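Local coordinates for xylanase inhibitor TL-XI (Triticum aestivum, PDB 3G7M), which inhibits xylanases noncompetitively as a small member of the thaumatin-like protein family and is linked to plant defence, at residues 95-103 with 113-121. The protein carries 4 engineered substitutions. Numbering follows the deposited sequence.
Sequences NYTYGVTST and LKCSSGDAL
Tyr-98 and Leu-113 have the nearest CA atoms across two strands in facing sheets, 7.0 Å apart. The short axes of these strands, closest at 7.7 Å, run nearly antiparallel at 164°. That spacing is filled by side chains, as expected for the two packed sheets of a thaumatin-like β-sandwich. Strand 95-101 pairs within its own sheet with strands 86-91 and 135-139, while Leu-113 and Leu-121 are joined by two backbone hydrogen bonds across the hairpin 113-121.

Tyr-98 spans the gap. With chi1 at 44°, CG is flanked by both N and C of its own backbone, and the ring extends into the hairpin, CD2 lying 3.8 Å from Leu-113 CB and CE1 3.6 Å from Cys-115 CB. At the ring edge, Tyr-98 OH donates to Asp-119 O at 2.9 Å; the hydroxyl approaches the carbonyl oxygen off-axis, tilted out of the carbonyl plane by 28°. With the ring and hydroxyl gone, as with an alanine here, the Asp-119 carbonyl would probably lose this donor and a gap would probably open beside Leu-113 and Cys-115.

Further along, Val-100 is held by both leucines. Its CB rests 3.8 Å from Leu-113 CD1, and its CG1 meets Leu-121 CD2 at 3.7 Å. Leu-121 CG stands anti to its backbone N, a setting that brings CD2 up against the Gly-99 backbone, 3.8 Å from Gly-99 CA.

Cys-115 is disulfide-bonded to Cys-138 of strand 135-139, a covalent tie between the same two sheets. The chemistry is thus largely apolar, with one polar link from a buried tyrosine to a main-chain carbonyl, which ties the loop after strand 111-115 to the opposing sheet.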
loop_
_atom_site.group_PDB
_atom_site.type_symbol
_atom_site.label_atom_id
_atom_site.label_comp_id
_atom_site.label_asym_id
_atom_site.label_seq_id
_atom_site.Cartn_x
_atom_site.Cartn_y
_atom_site.Cartn_z
ATOM N N ASN A 95 -2.064 0.361 18.578
ATOM C CA ASN A 95 -3.313 0.528 17.766
ATOM C C ASN A 95 -3.120 0.944 16.299
ATOM O O ASN A 95 -2.260 1.790 15.981
ATOM C CB ASN A 95 -4.223 1.551 18.416
ATOM C CG ASN A 95 -4.771 1.066 19.719
ATOM O OD1 ASN A 95 -5.972 1.191 19.979
ATOM N ND2 ASN A 95 -3.900 0.499 20.556
ATOM N N TYR A 96 -3.933 0.362 15.410
ATOM C CA TYR A 96 -3.793 0.606 13.985
ATOM C C TYR A 96 -5.131 1.102 13.471
ATOM O O TYR A 96 -6.169 0.686 13.957
ATOM C CB TYR A 96 -3.393 -0.682 13.212
ATOM C CG TYR A 96 -2.097 -1.392 13.630
ATOM C CD1 TYR A 96 -0.845 -0.790 13.418
ATOM C CD2 TYR A 96 -2.121 -2.694 14.209
ATOM C CE1 TYR A 96 0.347 -1.443 13.807
ATOM C CE2 TYR A 96 -0.931 -3.349 14.596
ATOM C CZ TYR A 96 0.290 -2.723 14.387
ATOM O OH TYR A 96 1.443 -3.365 14.792
ATOM N N THR A 97 -5.112 1.999 12.488
ATOM C CA THR A 97 -6.300 2.344 11.680
ATOM C C THR A 97 -5.850 2.237 10.261
ATOM O O THR A 97 -4.721 2.625 9.937
ATOM C CB THR A 97 -6.786 3.798 11.892
ATOM O OG1 THR A 97 -5.701 4.721 11.683
ATOM C CG2 THR A 97 -7.290 4.001 13.330
ATOM N N TYR A 98 -6.710 1.701 9.405
ATOM C CA TYR A 98 -6.330 1.467 8.005
ATOM C C TYR A 98 -7.442 1.881 7.030
ATOM O O TYR A 98 -8.581 1.469 7.166
ATOM C CB TYR A 98 -5.876 0.010 7.793
ATOM C CG TYR A 98 -6.765 -1.025 8.465
ATOM C CD1 TYR A 98 -6.657 -1.300 9.819
ATOM C CD2 TYR A 98 -7.720 -1.716 7.738
ATOM C CE1 TYR A 98 -7.473 -2.211 10.423
ATOM C CE2 TYR A 98 -8.555 -2.633 8.349
ATOM C CZ TYR A 98 -8.425 -2.878 9.693
ATOM O OH TYR A 98 -9.250 -3.804 10.309
ATOM N N GLY A 99 -7.111 2.732 6.068
ATOM C CA GLY A 99 -8.100 3.271 5.134
ATOM C C GLY A 99 -7.589 3.196 3.718
ATOM O O GLY A 99 -6.408 2.952 3.489
ATOM N N VAL A 100 -8.477 3.385 2.754
ATOM C CA VAL A 100 -8.104 3.154 1.379
ATOM C C VAL A 100 -9.014 3.990 0.545
ATOM O O VAL A 100 -10.139 4.265 0.947
ATOM C CB VAL A 100 -8.218 1.607 1.011
ATOM C CG1 VAL A 100 -9.677 1.096 1.095
ATOM C CG2 VAL A 100 -7.549 1.258 -0.369
ATOM N N THR A 101 -8.525 4.392 -0.621
ATOM C CA THR A 101 -9.352 5.065 -1.639
ATOM C C THR A 101 -9.092 4.576 -3.055
ATOM O O THR A 101 -7.995 4.158 -3.380
ATOM C CB THR A 101 -9.141 6.572 -1.606
ATOM O OG1 THR A 101 -9.935 7.175 -2.654
ATOM C CG2 THR A 101 -7.674 6.927 -1.806
ATOM N N SER A 102 -10.101 4.636 -3.906
ATOM C CA SER A 102 -9.898 4.387 -5.330
ATOM C C SER A 102 -10.651 5.479 -6.118
ATOM O O SER A 102 -11.176 5.259 -7.209
ATOM C CB SER A 102 -10.319 2.969 -5.685
ATOM O OG SER A 102 -11.702 2.828 -5.487
ATOM N N THR A 103 -10.686 6.674 -5.547
ATOM C CA THR A 103 -11.342 7.767 -6.202
ATOM C C THR A 103 -10.414 8.962 -6.318
ATOM O O THR A 103 -10.494 9.726 -7.296
ATOM C CB THR A 103 -12.659 8.131 -5.498
ATOM O OG1 THR A 103 -13.307 6.923 -5.096
ATOM C CG2 THR A 103 -13.624 8.913 -6.432
ATOM N N LEU A 113 -7.557 -4.413 2.668
ATOM C CA LEU A 113 -6.841 -4.152 3.919
ATOM C C LEU A 113 -7.565 -4.885 5.019
ATOM O O LEU A 113 -8.793 -4.727 5.183
ATOM C CB LEU A 113 -6.808 -2.661 4.224
ATOM C CG LEU A 113 -5.898 -1.806 3.321
ATOM C CD1 LEU A 113 -6.489 -1.603 1.905
ATOM C CD2 LEU A 113 -5.639 -0.450 3.955
ATOM N N LYS A 114 -6.825 -5.712 5.753
ATOM C CA LYS A 114 -7.413 -6.426 6.888
ATOM C C LYS A 114 -6.518 -6.554 8.137
ATOM O O LYS A 114 -5.290 -6.583 8.049
ATOM C CB LYS A 114 -7.992 -7.797 6.462
ATOM C CG LYS A 114 -7.017 -8.721 5.760
ATOM C CD LYS A 114 -7.697 -9.985 5.234
ATOM C CE LYS A 114 -8.421 -9.685 3.925
ATOM N NZ LYS A 114 -8.967 -10.920 3.342
ATOM N N CYS A 115 -7.169 -6.626 9.297
ATOM C CA CYS A 115 -6.493 -6.825 10.554
ATOM C C CYS A 115 -6.999 -8.084 11.239
ATOM O O CYS A 115 -8.191 -8.414 11.141
ATOM C CB CYS A 115 -6.716 -5.626 11.460
ATOM S SG CYS A 115 -5.449 -5.498 12.711
ATOM N N SER A 116 -6.090 -8.771 11.943
ATOM C CA SER A 116 -6.423 -9.994 12.662
ATOM C C SER A 116 -7.367 -9.727 13.847
ATOM O O SER A 116 -7.984 -10.647 14.389
ATOM C CB SER A 116 -5.142 -10.698 13.118
ATOM O OG SER A 116 -4.357 -9.870 13.961
ATOM N N SER A 117 -7.470 -8.450 14.217
ATOM C CA SER A 117 -8.345 -7.982 15.284
ATOM C C SER A 117 -9.488 -7.112 14.761
ATOM O O SER A 117 -10.485 -6.857 15.467
ATOM C CB SER A 117 -7.524 -7.195 16.319
ATOM O OG SER A 117 -6.566 -8.071 16.871
ATOM N N GLY A 118 -9.347 -6.672 13.510
ATOM C CA GLY A 118 -10.327 -5.790 12.954
ATOM C C GLY A 118 -11.133 -6.444 11.873
ATOM O O GLY A 118 -10.947 -7.627 11.585
ATOM N N ASP A 119 -12.020 -5.656 11.275
ATOM C CA ASP A 119 -12.851 -6.123 10.204
ATOM C C ASP A 119 -12.217 -5.798 8.880
ATOM O O ASP A 119 -11.438 -4.870 8.763
ATOM C CB ASP A 119 -14.210 -5.459 10.278
ATOM C CG ASP A 119 -14.963 -5.847 11.502
ATOM O OD1 ASP A 119 -14.865 -7.021 11.893
ATOM O OD2 ASP A 119 -15.648 -4.984 12.080
ATOM N N ALA A 120 -12.589 -6.570 7.874
ATOM C CA ALA A 120 -12.045 -6.426 6.545
ATOM C C ALA A 120 -12.524 -5.116 5.869
ATOM O O ALA A 120 -13.691 -4.736 6.008
ATOM C CB ALA A 120 -12.437 -7.664 5.714
ATOM N N LEU A 121 -11.611 -4.446 5.150
ATOM C CA LEU A 121 -11.924 -3.263 4.342
ATOM C C LEU A 121 -11.628 -3.492 2.846
ATOM O O LEU A 121 -10.484 -3.386 2.445
ATOM C CB LEU A 121 -11.124 -2.064 4.850
ATOM C CG LEU A 121 -11.503 -0.680 4.312
ATOM C CD1 LEU A 121 -12.835 -0.202 4.865
ATOM C CD2 LEU A 121 -10.434 0.318 4.639
#